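Local coordinates for Keto/oxoacid ferredoxin oxidoreductase, gamma subunit (Geobacter sulfurreducens, PDB 3ON3), which is the gamma subunit of a keto/oxoacid ferredoxin oxidoreductase, an enzyme that probably passes electrons from the oxidation of 2-oxoacids to ferredoxin, at residues Ala76-Gln79 / Glu80-Asp83; Ala114-Ile117 / Ile118-Lys122; Val145-Lys148 / Glu149-Glu152; Ala170-Met173 / Gly174-Ala178. All coordinates share one frame; numbering follows the deposited sequence.

Contact 1 of 4, residues Ala76-Gln79 / Glu80-Asp83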
loop_
_atom_site.group_PDB
_atom_site.type_symbol
_atom_site.label_atom_id
_atom_site.label_comp_id
_atom_site.label_asym_id
_atom_site.label_seq_id
_atom_site.Cartn_x
_atom_site.Cartn_y
_atom_site.Cartn_z
ATOM N N ALA B 76 1.707 9.479 -14.896
ATOM C CA ALA B 76 2.239 8.426 -15.757
ATOM C C ALA B 76 3.751 8.576 -15.912
ATOM O O ALA B 76 4.232 9.516 -16.539
ATOM C CB ALA B 76 1.553 8.443 -17.129
ATOM N N LEU B 77 4.501 7.637 -15.349
ATOM C CA LEU B 77 5.957 7.706 -15.417
ATOM C C LEU B 77 6.514 7.044 -16.689
ATOM O O LEU B 77 7.681 7.244 -17.043
ATOM C CB LEU B 77 6.583 7.093 -14.154
ATOM C CG LEU B 77 6.478 7.920 -12.860
ATOM C CD1 LEU B 77 7.037 7.145 -11.664
ATOM C CD2 LEU B 77 7.172 9.285 -13.006
ATOM N N THR B 78 5.671 6.265 -17.367
ATOM C CA THR B 78 6.047 5.600 -18.622
ATOM C C THR B 78 5.011 5.829 -19.720
ATOM O O THR B 78 3.832 6.031 -19.431
ATOM C CB THR B 78 6.196 4.067 -18.447
ATOM O OG1 THR B 78 4.901 3.477 -18.267
ATOM C CG2 THR B 78 7.094 3.727 -17.259
ATOM N N GLN B 79 5.465 5.793 -20.970
ATOM C CA GLN B 79 4.599 5.889 -22.162
ATOM C C GLN B 79 3.455 4.877 -22.129
ATOM O O GLN B 79 2.296 5.201 -22.391
ATOM C CB GLN B 79 5.428 5.672 -23.436
ATOM C CG GLN B 79 4.672 5.934 -24.737
ATOM C CD GLN B 79 4.247 7.382 -24.872
ATOM O OE1 GLN B 79 5.080 8.272 -25.013
ATOM N NE2 GLN B 79 2.943 7.623 -24.830
ATOM N N GLU B 80 3.824 3.643 -21.817
ATOM C CA GLU B 80 2.903 2.539 -21.548
ATOM C C GLU B 80 1.768 2.890 -20.580
ATOM O O GLU B 80 0.602 2.641 -20.863
ATOM C CB GLU B 80 3.697 1.353 -20.994
ATOM C CG GLU B 80 4.673 0.712 -21.997
ATOM C CD GLU B 80 5.683 1.700 -22.615
ATOM O OE1 GLU B 80 6.015 2.736 -21.982
ATOM O OE2 GLU B 80 6.151 1.429 -23.749
ATOM N N ALA B 81 2.120 3.473 -19.440
ATOM C CA ALA B 81 1.133 3.896 -18.452
ATOM C C ALA B 81 0.207 4.959 -19.030
ATOM O O ALA B 81 -1.012 4.929 -18.842
ATOM C CB ALA B 81 1.835 4.429 -17.219
ATOM N N CYS B 82 0.806 5.905 -19.738
ATOM C CA CYS B 82 0.066 7.009 -20.313
ATOM C C CYS B 82 -0.895 6.502 -21.390
ATOM O O CYS B 82 -2.072 6.873 -21.423
ATOM C CB CYS B 82 1.044 8.019 -20.904
ATOM S SG CYS B 82 0.270 9.524 -21.441
ATOM N N ASP B 83 -0.373 5.659 -22.275
ATOM C CA ASP B 83 -1.191 5.012 -23.300
ATOM C C ASP B 83 -2.361 4.259 -22.675
ATOM O O ASP B 83 -3.520 4.463 -23.035
ATOM C CB ASP B 83 -0.339 4.031 -24.100
ATOM C CG ASP B 83 0.737 4.719 -24.907
ATOM O OD1 ASP B 83 0.709 5.962 -24.997
ATOM O OD2 ASP B 83 1.609 4.013 -25.454
HETATM O O HOH W 1 8.173 4.369 -21.238
#
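Glu-80 doubles back over the start of its own helix: its chain bends at chi2, bringing OE1 to 3.3 Å from Gln-79 CB. A water links the two residues, donating to Glu-80 OE1 and accepting from Gln-79 N. Next, Ala-81 N gives its hydrogen to Thr-78 OG1 at 3.0 Å, while its methyl carbon touches Ala-76 CB at 4.0 Å. Cys-82 N bonds to Thr-78 O (3.0 Å), and its CB also packs on Ala-76. Asp-83 is tied to Gln-79 twice. Its N meets Gln-79 O at 2.7 Å, almost straight (172°), and its OD1 accepts from Gln-79 NE2 at 2.8 Å on the syn side, the donor standing 33° out of the carboxylate plane. The bend of Gln-79 at chi2 (64°) turns the amide forward along the helix, toward Asp-83, to make this bond, and NE2 also reaches Lys-104 O. Replacing Gln-79 with an alanine would probably leave Asp-83 OD1 and Lys-104 O without this shared donor and the carboxylate freer to turn. The arrangement is a helix N-terminus with Thr-78 as N-cap, at the exit of strand 71-76 into helix 79-85 in an alpha/beta fold.

Contact 2 of 4, residues Ala114-Ile117 / Ile118-Lys122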
loop_
_atom_site.group_PDB
_atom_site.type_symbol
_atom_site.label_atom_id
_atom_site.label_comp_id
_atom_site.label_asym_id
_atom_site.label_seq_id
_atom_site.Cartn_x
_atom_site.Cartn_y
_atom_site.Cartn_z
ATOM N N ALA B 114 4.615 18.389 -17.690
ATOM C CA ALA B 114 5.645 17.406 -17.981
ATOM C C ALA B 114 7.009 17.915 -17.552
ATOM O O ALA B 114 7.390 19.028 -17.891
ATOM C CB ALA B 114 5.648 17.073 -19.483
ATOM N N PHE B 115 7.734 17.105 -16.792
ATOM C CA PHE B 115 9.121 17.421 -16.484
ATOM C C PHE B 115 9.908 16.167 -16.222
ATOM O O PHE B 115 9.344 15.073 -16.193
ATOM C CB PHE B 115 9.276 18.465 -15.350
ATOM C CG PHE B 115 9.015 17.946 -13.949
ATOM C CD1 PHE B 115 10.061 17.482 -13.162
ATOM C CD2 PHE B 115 7.739 17.993 -13.399
ATOM C CE1 PHE B 115 9.848 17.040 -11.852
ATOM C CE2 PHE B 115 7.500 17.554 -12.087
ATOM C CZ PHE B 115 8.561 17.072 -11.309
ATOM N N ASN B 116 11.217 16.330 -16.076
ATOM C CA ASN B 116 12.119 15.202 -15.905
ATOM C C ASN B 116 12.061 14.609 -14.499
ATOM O O ASN B 116 13.041 14.641 -13.767
ATOM C CB ASN B 116 13.551 15.606 -16.272
ATOM C CG ASN B 116 14.079 16.750 -15.419
ATOM O OD1 ASN B 116 13.318 17.475 -14.766
ATOM N ND2 ASN B 116 15.393 16.918 -15.426
ATOM N N ILE B 117 10.904 14.064 -14.143
ATOM C CA ILE B 117 10.679 13.479 -12.820
ATOM C C ILE B 117 11.751 12.484 -12.398
ATOM O O ILE B 117 12.309 12.570 -11.301
ATOM C CB ILE B 117 9.327 12.750 -12.749
ATOM C CG1 ILE B 117 8.175 13.737 -12.963
ATOM C CG2 ILE B 117 9.179 12.063 -11.401
ATOM C CD1 ILE B 117 6.803 13.087 -13.202
ATOM N N ILE B 118 12.012 11.517 -13.262
ATOM C CA ILE B 118 12.933 10.442 -12.930
ATOM C C ILE B 118 14.352 10.987 -12.790
ATOM O O ILE B 118 15.093 10.611 -11.891
ATOM C CB ILE B 118 12.871 9.300 -13.982
ATOM C CG1 ILE B 118 11.737 8.327 -13.646
ATOM C CG2 ILE B 118 14.144 8.507 -13.963
ATOM C CD1 ILE B 118 10.685 8.196 -14.693
ATOM N N ASN B 119 14.705 11.907 -13.673
ATOM C CA ASN B 119 16.049 12.439 -13.734
ATOM C C ASN B 119 16.298 13.468 -12.649
ATOM O O ASN B 119 17.427 13.653 -12.200
ATOM C CB ASN B 119 16.288 13.063 -15.098
ATOM C CG ASN B 119 17.712 12.923 -15.542
ATOM O OD1 ASN B 119 18.518 13.839 -15.369
ATOM N ND2 ASN B 119 18.044 11.767 -16.105
ATOM N N THR B 120 15.239 14.152 -12.238
ATOM C CA THR B 120 15.316 14.988 -11.051
ATOM C C THR B 120 15.764 14.109 -9.881
ATOM O O THR B 120 16.769 14.393 -9.230
ATOM C CB THR B 120 13.965 15.654 -10.721
ATOM O OG1 THR B 120 13.645 16.631 -11.727
ATOM C CG2 THR B 120 14.032 16.335 -9.353
ATOM N N ALA B 121 15.025 13.028 -9.634
ATOM C CA ALA B 121 15.364 12.103 -8.563
ATOM C C ALA B 121 16.794 11.606 -8.710
ATOM O O ALA B 121 17.567 11.602 -7.742
ATOM C CB ALA B 121 14.386 10.914 -8.554
ATOM N N LYS B 122 17.146 11.188 -9.925
ATOM C CA LYS B 122 18.441 10.557 -10.170
ATOM C C LYS B 122 19.626 11.527 -10.085
ATOM O O LYS B 122 20.631 11.225 -9.453
ATOM C CB LYS B 122 18.455 9.800 -11.507
ATOM C CG LYS B 122 19.703 8.921 -11.689
ATOM C CD LYS B 122 20.123 8.699 -13.147
ATOM C CE LYS B 122 21.539 8.087 -13.197
ATOM N NZ LYS B 122 22.164 7.995 -14.563
#
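An inverse gamma turn centred on Asn-116, which is also the N-cap residue of helix 117-125, joins that helix to the end of strand 111-115, and Thr-120 grips the turn from the first helical coil. Asn-116 O takes two bonds from this one residue. Thr-120 N reaches it at 2.7 Å, nearly in line with the carbonyl (C=O...N 168°), whereas Thr-120 OG1 donates at 2.9 Å from well above the carbonyl plane. The hydroxyl can do this because it lies beside its own backbone N, with chi1 -69°, and so faces back toward the turn. Asn-116 OD1 lies 3.2 Å from Thr-120 OG1, but the Asn-116 side chain makes no capping bond. This is a strand-to-helix connection of the alpha/beta fold, and helix 164-181 closes in on it: Lys-177 NZ hydrogen-bonds Thr-120 OG1 and makes a weak bond to Asn-116 OD1. The Phe-115 ring presents its edge to the same hydroxyl, CE1 being 3.8 Å from Thr-120 OG1, while Ile-117 CG1 sits 3.7 Å above one ring face, offset toward the rim. Farther along, Ala-121 N continues the helical pattern with a straight bond to Ile-117 O at 3.2 Å. Asn-119 packs its CB on Asn-116 CB at 3.9 Å, and its OD1 is bonded to Asn-123 ND2.

Contact 3 of 4, residues Val145-Lys148 / Glu149-Glu152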
loop_
_atom_site.group_PDB
_atom_site.type_symbol
_atom_site.label_atom_id
_atom_site.label_comp_id
_atom_site.label_asym_id
_atom_site.label_seq_id
_atom_site.Cartn_x
_atom_site.Cartn_y
_atom_site.Cartn_z
ATOM N N VAL B 145 -4.912 18.873 -3.477
ATOM C CA VAL B 145 -5.891 18.042 -2.778
ATOM C C VAL B 145 -5.591 17.959 -1.270
ATOM O O VAL B 145 -6.510 17.881 -0.447
ATOM C CB VAL B 145 -6.063 16.622 -3.429
ATOM C CG1 VAL B 145 -4.839 15.744 -3.197
ATOM C CG2 VAL B 145 -7.297 15.943 -2.894
ATOM N N VAL B 146 -4.303 17.992 -0.921
ATOM C CA VAL B 146 -3.870 18.014 0.480
ATOM C C VAL B 146 -2.912 19.181 0.686
ATOM O O VAL B 146 -2.277 19.629 -0.275
ATOM C CB VAL B 146 -3.154 16.705 0.884
ATOM C CG1 VAL B 146 -4.126 15.523 0.818
ATOM C CG2 VAL B 146 -1.925 16.431 -0.007
ATOM N N SER B 147 -2.796 19.667 1.925
ATOM C CA SER B 147 -1.839 20.732 2.217
ATOM C C SER B 147 -0.435 20.204 1.988
ATOM O O SER B 147 -0.192 19.001 2.095
ATOM C CB SER B 147 -1.984 21.246 3.659
ATOM O OG SER B 147 -1.740 20.205 4.603
ATOM N N LYS B 148 0.482 21.107 1.665
ATOM C CA LYS B 148 1.881 20.744 1.511
ATOM C C LYS B 148 2.395 20.151 2.825
ATOM O O LYS B 148 3.164 19.189 2.816
ATOM C CB LYS B 148 2.715 21.966 1.095
ATOM C CG LYS B 148 4.215 21.674 0.904
ATOM C CD LYS B 148 5.057 22.969 0.790
ATOM C CE LYS B 148 6.492 22.681 0.332
ATOM N NZ LYS B 148 7.435 23.851 0.557
ATOM N N GLU B 149 1.947 20.713 3.951
ATOM C CA GLU B 149 2.350 20.200 5.257
ATOM C C GLU B 149 1.906 18.747 5.482
ATOM O O GLU B 149 2.704 17.925 5.945
ATOM C CB GLU B 149 1.885 21.113 6.417
ATOM C CG GLU B 149 2.165 20.523 7.810
ATOM C CD GLU B 149 1.673 21.371 8.999
ATOM O OE1 GLU B 149 1.006 22.409 8.810
ATOM O OE2 GLU B 149 1.963 20.981 10.152
ATOM N N ALA B 150 0.647 18.446 5.158
ATOM C CA ALA B 150 0.093 17.093 5.294
ATOM C C ALA B 150 0.925 16.089 4.516
ATOM O O ALA B 150 1.300 15.028 5.022
ATOM C CB ALA B 150 -1.358 17.049 4.801
ATOM N N ALA B 151 1.207 16.433 3.269
ATOM C CA ALA B 151 1.948 15.549 2.383
ATOM C C ALA B 151 3.381 15.373 2.850
ATOM O O ALA B 151 3.933 14.262 2.798
ATOM C CB ALA B 151 1.904 16.071 0.920
ATOM N N GLU B 152 3.993 16.469 3.291
ATOM C CA GLU B 152 5.363 16.410 3.777
ATOM C C GLU B 152 5.468 15.468 4.991
ATOM O O GLU B 152 6.379 14.647 5.073
ATOM C CB GLU B 152 5.878 17.798 4.178
ATOM C CG GLU B 152 7.382 17.782 4.459
ATOM C CD GLU B 152 7.930 19.065 5.070
ATOM O OE1 GLU B 152 7.142 19.953 5.483
ATOM O OE2 GLU B 152 9.169 19.167 5.147
#
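Lys-148 O receives the shortest polar bond of this turn, from Glu-152 N at 2.9 Å. One residue earlier, Ser-147 holds two backbone amides: its carbonyl O accepts from Ala-151 N (3.2 Å), and its side-chain OG accepts from Ala-150 N at 3.0 Å with an N-H...O angle of 155°. With chi1 at 61°, OG is lodged between the backbone N and carbonyl carbon of Ser-147, facing the amides of the first helical turn; it also comes 3.2 Å from Ala-150 CB. Ser-147 is thus the N-cap of helix 148-157, which follows helix 131-143 after a short loop. Before the cap, Val-146 turns its side chain in toward the helix, where CG2 rests against Ala-151 CB at 4.0 Å and CB lies 4.3 Å from Ala-150 CB. Met-25 and Ala-29 of helix 18-32 and Val-140 of helix 131-143 pack around the same valine. The polar ends of the outer side chains work elsewhere. Lys-148 is extended along its whole length and carries NZ to Gln-172 OE1, with a cation-pi contact to Phe-175, while Glu-152 OE2 forms a salt bridge with Arg-168 of helix 164-181.

Contact 4 of 4, residues Ala170-Met173 / Gly174-Ala178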
loop_
_atom_site.group_PDB
_atom_site.type_symbol
_atom_site.label_atom_id
_atom_site.label_comp_id
_atom_site.label_asym_id
_atom_site.label_seq_id
_atom_site.Cartn_x
_atom_site.Cartn_y
_atom_site.Cartn_z
ATOM N N ALA B 170 13.662 15.609 -2.462
ATOM C CA ALA B 170 12.923 15.067 -3.595
ATOM C C ALA B 170 11.514 15.637 -3.623
ATOM O O ALA B 170 11.004 16.032 -4.675
ATOM C CB ALA B 170 12.874 13.521 -3.519
ATOM N N PHE B 171 10.879 15.647 -2.460
ATOM C CA PHE B 171 9.520 16.146 -2.345
ATOM C C PHE B 171 9.453 17.632 -2.716
ATOM O O PHE B 171 8.597 18.047 -3.495
ATOM C CB PHE B 171 9.010 15.919 -0.921
ATOM C CG PHE B 171 7.721 16.637 -0.606
ATOM C CD1 PHE B 171 6.501 16.132 -1.048
ATOM C CD2 PHE B 171 7.725 17.797 0.165
ATOM C CE1 PHE B 171 5.309 16.787 -0.746
ATOM C CE2 PHE B 171 6.532 18.467 0.469
ATOM C CZ PHE B 171 5.327 17.961 0.019
ATOM N N GLN B 172 10.358 18.425 -2.145
ATOM C CA GLN B 172 10.401 19.867 -2.395
ATOM C C GLN B 172 10.616 20.150 -3.882
ATOM O O GLN B 172 9.927 20.968 -4.473
ATOM C CB GLN B 172 11.513 20.518 -1.554
ATOM C CG GLN B 172 11.690 22.005 -1.785
ATOM C CD GLN B 172 10.394 22.775 -1.630
ATOM O OE1 GLN B 172 9.606 22.515 -0.732
ATOM N NE2 GLN B 172 10.168 23.717 -2.522
HETATM N N MSE B 173 11.565 19.444 -4.483
HETATM C CA MSE B 173 11.883 19.630 -5.890
HETATM C C MSE B 173 10.772 19.214 -6.839
HETATM O O MSE B 173 10.535 19.887 -7.852
HETATM C CB MSE B 173 13.173 18.910 -6.255
HETATM C CG MSE B 173 14.390 19.450 -5.524
HETATM SE SE MSE B 173 16.052 19.025 -6.458
HETATM C CE MSE B 173 15.821 20.204 -8.000
ATOM N N GLY B 174 10.116 18.094 -6.547
ATOM C CA GLY B 174 8.959 17.700 -7.329
ATOM C C GLY B 174 7.946 18.847 -7.305
ATOM O O GLY B 174 7.397 19.279 -8.338
ATOM N N PHE B 175 7.704 19.328 -6.095
ATOM C CA PHE B 175 6.787 20.419 -5.815
ATOM C C PHE B 175 7.144 21.658 -6.622
ATOM O O PHE B 175 6.299 22.218 -7.314
ATOM C CB PHE B 175 6.846 20.741 -4.320
ATOM C CG PHE B 175 5.814 21.721 -3.853
ATOM C CD1 PHE B 175 4.549 21.284 -3.473
ATOM C CD2 PHE B 175 6.128 23.069 -3.727
ATOM C CE1 PHE B 175 3.606 22.173 -3.003
ATOM C CE2 PHE B 175 5.186 23.974 -3.246
ATOM C CZ PHE B 175 3.925 23.528 -2.883
ATOM N N GLU B 176 8.403 22.072 -6.545
ATOM C CA GLU B 176 8.846 23.290 -7.215
ATOM C C GLU B 176 8.721 23.174 -8.738
ATOM O O GLU B 176 8.156 24.057 -9.384
ATOM C CB GLU B 176 10.301 23.598 -6.882
ATOM C CG GLU B 176 10.603 23.862 -5.434
ATOM C CD GLU B 176 12.082 23.984 -5.187
ATOM O OE1 GLU B 176 12.868 23.523 -6.042
ATOM O OE2 GLU B 176 12.460 24.530 -4.138
ATOM N N LYS B 177 9.275 22.100 -9.296
ATOM C CA LYS B 177 9.348 21.924 -10.750
ATOM C C LYS B 177 7.979 21.778 -11.411
ATOM O O LYS B 177 7.763 22.307 -12.495
ATOM C CB LYS B 177 10.233 20.740 -11.133
ATOM C CG LYS B 177 11.706 20.913 -10.814
ATOM C CD LYS B 177 12.509 19.845 -11.536
ATOM C CE LYS B 177 13.979 19.915 -11.215
ATOM N NZ LYS B 177 14.767 19.166 -12.239
ATOM N N ALA B 178 7.057 21.072 -10.769
ATOM C CA ALA B 178 5.696 21.006 -11.292
ATOM C C ALA B 178 5.068 22.399 -11.432
ATOM O O ALA B 178 4.407 22.692 -12.428
ATOM C CB ALA B 178 4.827 20.138 -10.422
#
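Gln-172 reaches one turn along its helix to Glu-176. From CB the chain runs to CG, which lies 3.5 Å from Glu-176 OE2, and then bends at chi2 (53°), so that CD stays close over the neighbouring side chain, 4.0 Å from Glu-176 CG. At the tip, Gln-172 NE2 donates to Glu-176 OE2 at 2.9 Å; the carboxylate oxygen lies near the amide plane but is met on its anti side, and the two flat groups stand 72° apart. The other arm of the amide, OE1, accepts from Lys-148 NZ, which fixes which way round the amide sits. Putting a leucine at Gln-172 would probably leave Glu-176 OE2 without this donor and Lys-148 NZ without its acceptor. Beneath the side-chain link, Glu-176 N bonds to Gln-172 O at 2.8 Å, one of five successive i to i+4 backbone bonds, with donors from Gly-174 N to Ala-178 N, that mark a regular alpha-helix. Selenomethionine Met-173 and Lys-177 lie side by side, pointing the same way, and their CE atoms meet at 3.7 Å; beyond this, Lys-177 NZ goes on to Thr-120 OG1 and a salt bridge with Asp-124. Helix 164-181 is packed on several sides: Phe-171 lies on helix 148-157, Ala-170 and Phe-175 touch helix 131-143, Met-173 meets helix 117-125, and Lys-177 and Ala-178 rest on Phe-115 at the end of strand 111-115.

Contacts 1 to 4 follow one another along the chain. The first three are helix starts, and contact 4 lies within the last helix, 164-181. Contacts 1 and 2 follow the parallel strands 71-76 and 111-115, with strand 93-98 between them in the mixed sheet; their centres are about 14 Å apart, and Leu-77 packs on Ile-117 and Ile-118. Contact 4 touches both contact 2, about 10 Å away between centres, through Lys-177, and contact 3, about 13 Å away between centres, through Gln-172 and Phe-171. Contacts 1 and 3 are on opposite sides of the chain's centre, their centres about 25 Å apart. Helix 164-181 thus bridges the strand-end region and helix 148-157.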